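Local coordinates for CHAD domain protein (PDB 6RN5) that probably binds polyphosphate, as a phosin built on the all-helical CHAD fold, and also binds copper ions, at residues G87-V95 with S200-V210. Residues are numbered along the deposited sequence; the frame is centred on the assembly and turned at random.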
# COMPACT_ATOMS: atom_id res chain seq x y z
N GLY A 87 -14.41 -19.58 -38.71
CA GLY A 87 -15.84 -19.43 -38.39
C GLY A 87 -16.16 -19.80 -36.93
O GLY A 87 -16.89 -19.07 -36.26
N MET A 88 -15.59 -20.90 -36.42
CA MET A 88 -15.89 -21.37 -35.05
C MET A 88 -15.36 -20.45 -33.96
O MET A 88 -16.07 -20.21 -32.98
CB MET A 88 -15.29 -22.75 -34.81
CG MET A 88 -15.79 -23.86 -35.72
SD MET A 88 -17.48 -24.29 -35.29
CE MET A 88 -17.25 -25.24 -33.79
N ARG A 89 -14.14 -19.94 -34.11
CA ARG A 89 -13.41 -19.35 -32.94
C ARG A 89 -14.07 -18.12 -32.32
O ARG A 89 -14.30 -18.09 -31.12
CB ARG A 89 -11.93 -19.02 -33.27
CG ARG A 89 -10.96 -20.22 -33.29
CD ARG A 89 -9.49 -19.77 -33.22
NE ARG A 89 -9.09 -19.54 -31.81
CZ ARG A 89 -8.76 -18.37 -31.25
NH1 ARG A 89 -8.75 -17.23 -31.94
NH2 ARG A 89 -8.44 -18.33 -29.95
N PRO A 90 -14.35 -17.08 -33.13
CA PRO A 90 -15.05 -15.90 -32.56
C PRO A 90 -16.43 -16.23 -32.02
O PRO A 90 -16.86 -15.61 -31.05
CB PRO A 90 -15.18 -14.96 -33.77
CG PRO A 90 -15.16 -15.86 -34.96
CD PRO A 90 -14.20 -16.96 -34.60
N GLU A 91 -17.11 -17.21 -32.60
CA GLU A 91 -18.44 -17.56 -32.13
C GLU A 91 -18.32 -18.21 -30.79
O GLU A 91 -19.04 -17.89 -29.86
CB GLU A 91 -19.14 -18.46 -33.12
CG GLU A 91 -19.56 -17.74 -34.38
CD GLU A 91 -20.35 -16.48 -34.06
OE1 GLU A 91 -21.58 -16.53 -33.78
OE2 GLU A 91 -19.75 -15.41 -34.06
N LEU A 92 -17.37 -19.13 -30.67
CA LEU A 92 -17.05 -19.72 -29.39
C LEU A 92 -16.58 -18.70 -28.35
O LEU A 92 -16.93 -18.81 -27.18
CB LEU A 92 -15.97 -20.78 -29.57
CG LEU A 92 -16.43 -22.05 -30.28
CD1 LEU A 92 -15.24 -22.88 -30.73
CD2 LEU A 92 -17.36 -22.85 -29.36
N ALA A 93 -15.79 -17.73 -28.79
CA ALA A 93 -15.35 -16.64 -27.91
C ALA A 93 -16.55 -15.80 -27.45
O ALA A 93 -16.69 -15.46 -26.25
CB ALA A 93 -14.34 -15.76 -28.64
N TRP A 94 -17.42 -15.47 -28.40
CA TRP A 94 -18.65 -14.79 -28.05
C TRP A 94 -19.42 -15.63 -26.98
O TRP A 94 -19.90 -15.11 -26.01
CB TRP A 94 -19.49 -14.49 -29.29
CG TRP A 94 -20.85 -13.99 -28.93
CD1 TRP A 94 -21.16 -12.75 -28.45
CD2 TRP A 94 -22.09 -14.72 -28.99
NE1 TRP A 94 -22.51 -12.68 -28.18
CE2 TRP A 94 -23.10 -13.87 -28.52
CE3 TRP A 94 -22.43 -16.02 -29.39
CZ2 TRP A 94 -24.45 -14.27 -28.45
CZ3 TRP A 94 -23.75 -16.42 -29.31
CH2 TRP A 94 -24.75 -15.55 -28.85
N VAL A 95 -19.47 -16.94 -27.13
CA VAL A 95 -20.23 -17.73 -26.18
C VAL A 95 -19.58 -17.69 -24.79
O VAL A 95 -20.28 -17.51 -23.76
CB VAL A 95 -20.34 -19.21 -26.61
CG1 VAL A 95 -20.87 -20.07 -25.46
CG2 VAL A 95 -21.22 -19.36 -27.86
N SER A 200 -30.87 -17.27 -28.57
CA SER A 200 -30.77 -16.58 -29.87
C SER A 200 -30.39 -17.51 -30.98
O SER A 200 -29.88 -18.61 -30.76
CB SER A 200 -29.70 -15.45 -29.84
OG SER A 200 -28.40 -15.98 -29.59
N SER A 201 -30.60 -17.04 -32.20
CA SER A 201 -30.33 -17.84 -33.35
C SER A 201 -28.80 -17.91 -33.53
O SER A 201 -28.27 -18.90 -33.96
CB SER A 201 -31.09 -17.28 -34.55
OG SER A 201 -30.40 -16.16 -35.00
N ARG A 202 -28.09 -16.89 -33.08
CA ARG A 202 -26.63 -16.92 -33.13
C ARG A 202 -26.09 -18.04 -32.29
O ARG A 202 -25.24 -18.80 -32.73
CB ARG A 202 -26.04 -15.64 -32.60
CG ARG A 202 -24.59 -15.47 -33.02
CD ARG A 202 -24.01 -14.24 -32.36
NE ARG A 202 -22.57 -14.18 -32.52
CZ ARG A 202 -21.78 -13.21 -32.06
NH1 ARG A 202 -22.27 -12.17 -31.39
NH2 ARG A 202 -20.47 -13.27 -32.29
N PHE A 203 -26.58 -18.15 -31.08
CA PHE A 203 -26.16 -19.21 -30.23
C PHE A 203 -26.50 -20.58 -30.78
O PHE A 203 -25.71 -21.50 -30.69
CB PHE A 203 -26.79 -19.10 -28.87
CG PHE A 203 -26.34 -20.16 -27.92
CD1 PHE A 203 -25.20 -19.98 -27.16
CD2 PHE A 203 -27.05 -21.31 -27.77
CE1 PHE A 203 -24.76 -20.97 -26.29
CE2 PHE A 203 -26.63 -22.29 -26.88
CZ PHE A 203 -25.48 -22.12 -26.15
N HIS A 204 -27.72 -20.74 -31.25
CA HIS A 204 -28.15 -22.02 -31.82
C HIS A 204 -27.25 -22.48 -32.97
O HIS A 204 -26.93 -23.66 -33.08
CB HIS A 204 -29.60 -21.87 -32.28
CG HIS A 204 -30.12 -23.02 -33.06
ND1 HIS A 204 -30.52 -24.21 -32.47
CD2 HIS A 204 -30.33 -23.17 -34.40
CE1 HIS A 204 -30.95 -25.04 -33.41
NE2 HIS A 204 -30.87 -24.42 -34.58
N ALA A 205 -26.82 -21.56 -33.83
CA ALA A 205 -26.02 -21.93 -34.98
C ALA A 205 -24.67 -22.47 -34.49
O ALA A 205 -24.20 -23.50 -34.99
CB ALA A 205 -25.79 -20.71 -35.87
N ILE A 206 -24.04 -21.77 -33.52
CA ILE A 206 -22.75 -22.21 -33.07
C ILE A 206 -22.90 -23.50 -32.27
O ILE A 206 -22.11 -24.40 -32.46
CB ILE A 206 -21.93 -21.14 -32.31
CG1 ILE A 206 -20.59 -21.71 -31.86
CG2 ILE A 206 -22.67 -20.64 -31.08
CD1 ILE A 206 -19.69 -22.18 -32.99
N ALA A 207 -23.97 -23.63 -31.48
CA ALA A 207 -24.20 -24.88 -30.76
C ALA A 207 -24.41 -26.07 -31.70
O ALA A 207 -23.95 -27.16 -31.42
CB ALA A 207 -25.41 -24.74 -29.85
N ASP A 208 -25.11 -25.84 -32.81
CA ASP A 208 -25.32 -26.84 -33.86
C ASP A 208 -23.98 -27.34 -34.41
O ASP A 208 -23.79 -28.53 -34.64
CB ASP A 208 -26.16 -26.26 -35.02
CG ASP A 208 -27.68 -26.51 -34.87
OD1 ASP A 208 -28.09 -27.26 -33.94
OD2 ASP A 208 -28.46 -25.93 -35.70
N LYS A 209 -23.05 -26.43 -34.61
CA LYS A 209 -21.71 -26.82 -35.11
C LYS A 209 -20.96 -27.61 -34.09
O LYS A 209 -20.30 -28.60 -34.44
CB LYS A 209 -20.94 -25.61 -35.54
CG LYS A 209 -21.61 -25.00 -36.74
CD LYS A 209 -20.80 -23.89 -37.34
CE LYS A 209 -21.72 -23.09 -38.25
NZ LYS A 209 -20.98 -22.05 -39.00
N VAL A 210 -21.09 -27.24 -32.82
CA VAL A 210 -20.49 -28.07 -31.77
C VAL A 210 -21.10 -29.46 -31.78
O VAL A 210 -20.39 -30.47 -31.63
CB VAL A 210 -20.62 -27.40 -30.40
CG1 VAL A 210 -20.14 -28.31 -29.29
CG2 VAL A 210 -19.80 -26.10 -30.41
O HOH W 1 -23.26 -18.36 -34.32
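Arg202 reaches from helix 201-213 to helix 82-120 and packs its guanidinium flat on the Trp94 indole, joining two helices of the all-helical CHAD domain. The planes lie 11° apart, and CZ of Arg202 stands 3.5 Å from the centroid of the five-membered ring of Trp94, a cation-pi contact over the face. Farther back, CD of Arg202 sits almost straight above the six-membered ring, a CH-pi contact. Glu91 forms a two-point, side-on salt bridge with the same guanidinium: NE of Arg202 donates to OE1 of Glu91 at 2.8 Å, nearly straight at 169°, and NH2 of Arg202 to OE2 of Glu91 at 2.9 Å. Together the indole and the carboxylate fix the tilt and rotation of the group. Replacing Trp94 with an alanine would probably leave the guanidinium without its flat support, freer to swing about its bonds to Glu91.

Beneath this polar layer, Ile206 is a knob in the hole formed by Met88, Glu91, Leu92 and Val95. CG1 of Ile206, anti to the backbone N (chi1 179°), lies against CB of Glu91, and CD1 of Ile206 comes 3.8 Å from SD of Met88. Phe203, whose CD1 meets CG2 of Val95, also touches Leu39 of helix 21-42. In the second shell, one water donates to OE1 of Glu91 and to O of Arg202; Ser200 at the N-cap accepts through OG from N of Phe203 at 3.2 Å, and the same OG is hydrogen-bonded to O of Ala197.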